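Local coordinates for transcriptional activator, putative (Pyrococcus furiosus, PDB 1RTW), which is of unproven function but belongs to the all-helical TENA/THI-4/PQQC family and assembles as a tetramer, at residues Leu51-Leu56 with Thr123-Glu128. Numbering follows the deposited sequence.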
loop_
_atom_site.group_PDB
_atom_site.type_symbol
_atom_site.label_atom_id
_atom_site.label_comp_id
_atom_site.label_asym_id
_atom_site.label_seq_id
_atom_site.Cartn_x
_atom_site.Cartn_y
_atom_site.Cartn_z
ATOM N N LEU B 51 -2.119 -8.302 -13.453
ATOM C CA LEU B 51 -0.737 -7.882 -13.611
ATOM C C LEU B 51 -0.369 -6.961 -12.437
ATOM O O LEU B 51 0.701 -7.086 -11.857
ATOM C CB LEU B 51 -0.592 -7.124 -14.930
ATOM C CG LEU B 51 0.242 -7.691 -16.079
ATOM C CD1 LEU B 51 0.362 -9.175 -16.002
ATOM C CD2 LEU B 51 -0.380 -7.252 -17.388
ATOM N N ARG B 52 -1.264 -6.027 -12.125
ATOM C CA ARG B 52 -1.086 -5.090 -11.020
ATOM C C ARG B 52 -1.017 -5.865 -9.705
ATOM O O ARG B 52 -0.255 -5.520 -8.807
ATOM C CB ARG B 52 -2.268 -4.109 -10.964
ATOM C CG ARG B 52 -2.336 -3.140 -12.118
ATOM C CD ARG B 52 -3.289 -1.994 -11.835
ATOM N NE ARG B 52 -3.192 -0.952 -12.856
ATOM C CZ ARG B 52 -4.006 -0.861 -13.903
ATOM N NH1 ARG B 52 -4.976 -1.751 -14.056
ATOM N NH2 ARG B 52 -3.858 0.108 -14.803
ATOM N N PHE B 53 -1.831 -6.909 -9.606
ATOM C CA PHE B 53 -1.891 -7.768 -8.423
ATOM C C PHE B 53 -0.539 -8.450 -8.203
ATOM O O PHE B 53 -0.045 -8.539 -7.082
ATOM C CB PHE B 53 -2.995 -8.810 -8.627
ATOM C CG PHE B 53 -2.873 -10.018 -7.753
ATOM C CD1 PHE B 53 -3.292 -9.975 -6.425
ATOM C CD2 PHE B 53 -2.392 -11.218 -8.271
ATOM C CE1 PHE B 53 -3.242 -11.104 -5.624
ATOM C CE2 PHE B 53 -2.337 -12.361 -7.472
ATOM C CZ PHE B 53 -2.767 -12.301 -6.139
HETATM N N MSE B 54 0.042 -8.940 -9.293
HETATM C CA MSE B 54 1.336 -9.597 -9.260
HETATM C C MSE B 54 2.450 -8.616 -8.924
HETATM O O MSE B 54 3.443 -8.984 -8.303
HETATM C CB MSE B 54 1.631 -10.239 -10.616
HETATM C CG MSE B 54 0.709 -11.368 -11.001
HETATM SE SE MSE B 54 0.983 -11.873 -12.839
HETATM C CE MSE B 54 2.643 -12.831 -12.589
ATOM N N ALA B 55 2.298 -7.371 -9.360
ATOM C CA ALA B 55 3.303 -6.359 -9.101
ATOM C C ALA B 55 3.268 -5.999 -7.605
ATOM O O ALA B 55 4.287 -5.750 -6.982
ATOM C CB ALA B 55 3.051 -5.150 -9.985
ATOM N N LEU B 56 2.079 -6.003 -7.022
ATOM C CA LEU B 56 1.943 -5.722 -5.608
ATOM C C LEU B 56 2.631 -6.822 -4.805
ATOM O O LEU B 56 3.312 -6.538 -3.821
ATOM C CB LEU B 56 0.478 -5.626 -5.248
ATOM C CG LEU B 56 -0.102 -4.284 -5.672
ATOM C CD1 LEU B 56 -1.591 -4.281 -5.441
ATOM C CD2 LEU B 56 0.553 -3.174 -4.883
ATOM N N THR B 123 -0.917 -17.373 -2.453
ATOM C CA THR B 123 -1.914 -18.433 -2.521
ATOM C C THR B 123 -2.968 -18.028 -3.555
ATOM O O THR B 123 -3.403 -18.857 -4.366
ATOM C CB THR B 123 -2.578 -18.692 -1.130
ATOM O OG1 THR B 123 -1.602 -19.228 -0.235
ATOM C CG2 THR B 123 -3.710 -19.687 -1.232
ATOM N N ALA B 124 -3.349 -16.749 -3.557
ATOM C CA ALA B 124 -4.343 -16.263 -4.522
ATOM C C ALA B 124 -3.801 -16.388 -5.950
ATOM O O ALA B 124 -4.541 -16.741 -6.876
ATOM C CB ALA B 124 -4.723 -14.817 -4.230
ATOM N N LEU B 125 -2.504 -16.116 -6.112
ATOM C CA LEU B 125 -1.865 -16.210 -7.412
ATOM C C LEU B 125 -1.960 -17.644 -7.929
ATOM O O LEU B 125 -2.432 -17.877 -9.037
ATOM C CB LEU B 125 -0.401 -15.779 -7.335
ATOM C CG LEU B 125 0.389 -15.977 -8.640
ATOM C CD1 LEU B 125 -0.153 -15.046 -9.716
ATOM C CD2 LEU B 125 1.839 -15.696 -8.398
ATOM N N TYR B 126 -1.534 -18.597 -7.102
ATOM C CA TYR B 126 -1.571 -20.012 -7.462
ATOM C C TYR B 126 -2.955 -20.424 -7.921
ATOM O O TYR B 126 -3.116 -20.996 -8.997
ATOM C CB TYR B 126 -1.170 -20.894 -6.267
ATOM C CG TYR B 126 -1.284 -22.380 -6.554
ATOM C CD1 TYR B 126 -0.626 -22.947 -7.643
ATOM C CD2 TYR B 126 -2.076 -23.207 -5.760
ATOM C CE1 TYR B 126 -0.750 -24.294 -7.936
ATOM C CE2 TYR B 126 -2.208 -24.567 -6.041
ATOM C CZ TYR B 126 -1.543 -25.103 -7.135
ATOM O OH TYR B 126 -1.668 -26.440 -7.446
ATOM N N CYS B 127 -3.942 -20.146 -7.080
ATOM C CA CYS B 127 -5.327 -20.477 -7.364
ATOM C C CYS B 127 -5.786 -19.973 -8.736
ATOM O O CYS B 127 -6.287 -20.742 -9.546
ATOM C CB CYS B 127 -6.215 -19.916 -6.253
ATOM S SG CYS B 127 -7.954 -20.330 -6.387
ATOM N N GLU B 128 -5.595 -18.684 -8.994
ATOM C CA GLU B 128 -5.971 -18.066 -10.268
ATOM C C GLU B 128 -5.300 -18.700 -11.496
ATOM O O GLU B 128 -5.923 -18.852 -12.547
ATOM C CB GLU B 128 -5.626 -16.570 -10.223
ATOM C CG GLU B 128 -5.261 -15.948 -11.590
ATOM C CD GLU B 128 -4.149 -14.909 -11.506
ATOM O OE1 GLU B 128 -3.528 -14.746 -10.443
ATOM O OE2 GLU B 128 -3.887 -14.229 -12.507
#
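Two long helices of the all-helical TENA/THI-4/PQQC fold, 33-60 and 118-142, meet here in the buried core. Their segment axes run roughly antiparallel, 146° between N-to-C directions, and stand 11.1 Å apart, a separation spanned mainly by the F53 ring, with M54 and L125 meeting beside it. The CB of F53 points toward helix 118-142, and with CG anti to the backbone N (chi1 160°) the ring tip reaches the CB atoms of A124 and L125: F53 CZ lies 3.7 Å from A124 CB, and F53 CE2 lies 3.9 Å from L125 CB. L125 N lies at the ring edge, in plane, 3.8 Å from F53 CZ. Selenomethionine M54 and L125 cross at about a right angle, M54 CG reaching L125 CD1 at 4.0 Å; M54 also touches S72 and I76 of helix 66-89. The E128 chain bends at chi2 (-143°), placing OE1 4.0 Å from F53 CE2, while OE2 lies beside a bound phosphate ion, probably from the crystallisation liquor. The evidence is thus for apolar packing with a carboxylate at its margin. Burial of E128 OE1 without a polar partner in the model, together with the nearby phosphate, could raise the E128 pKa.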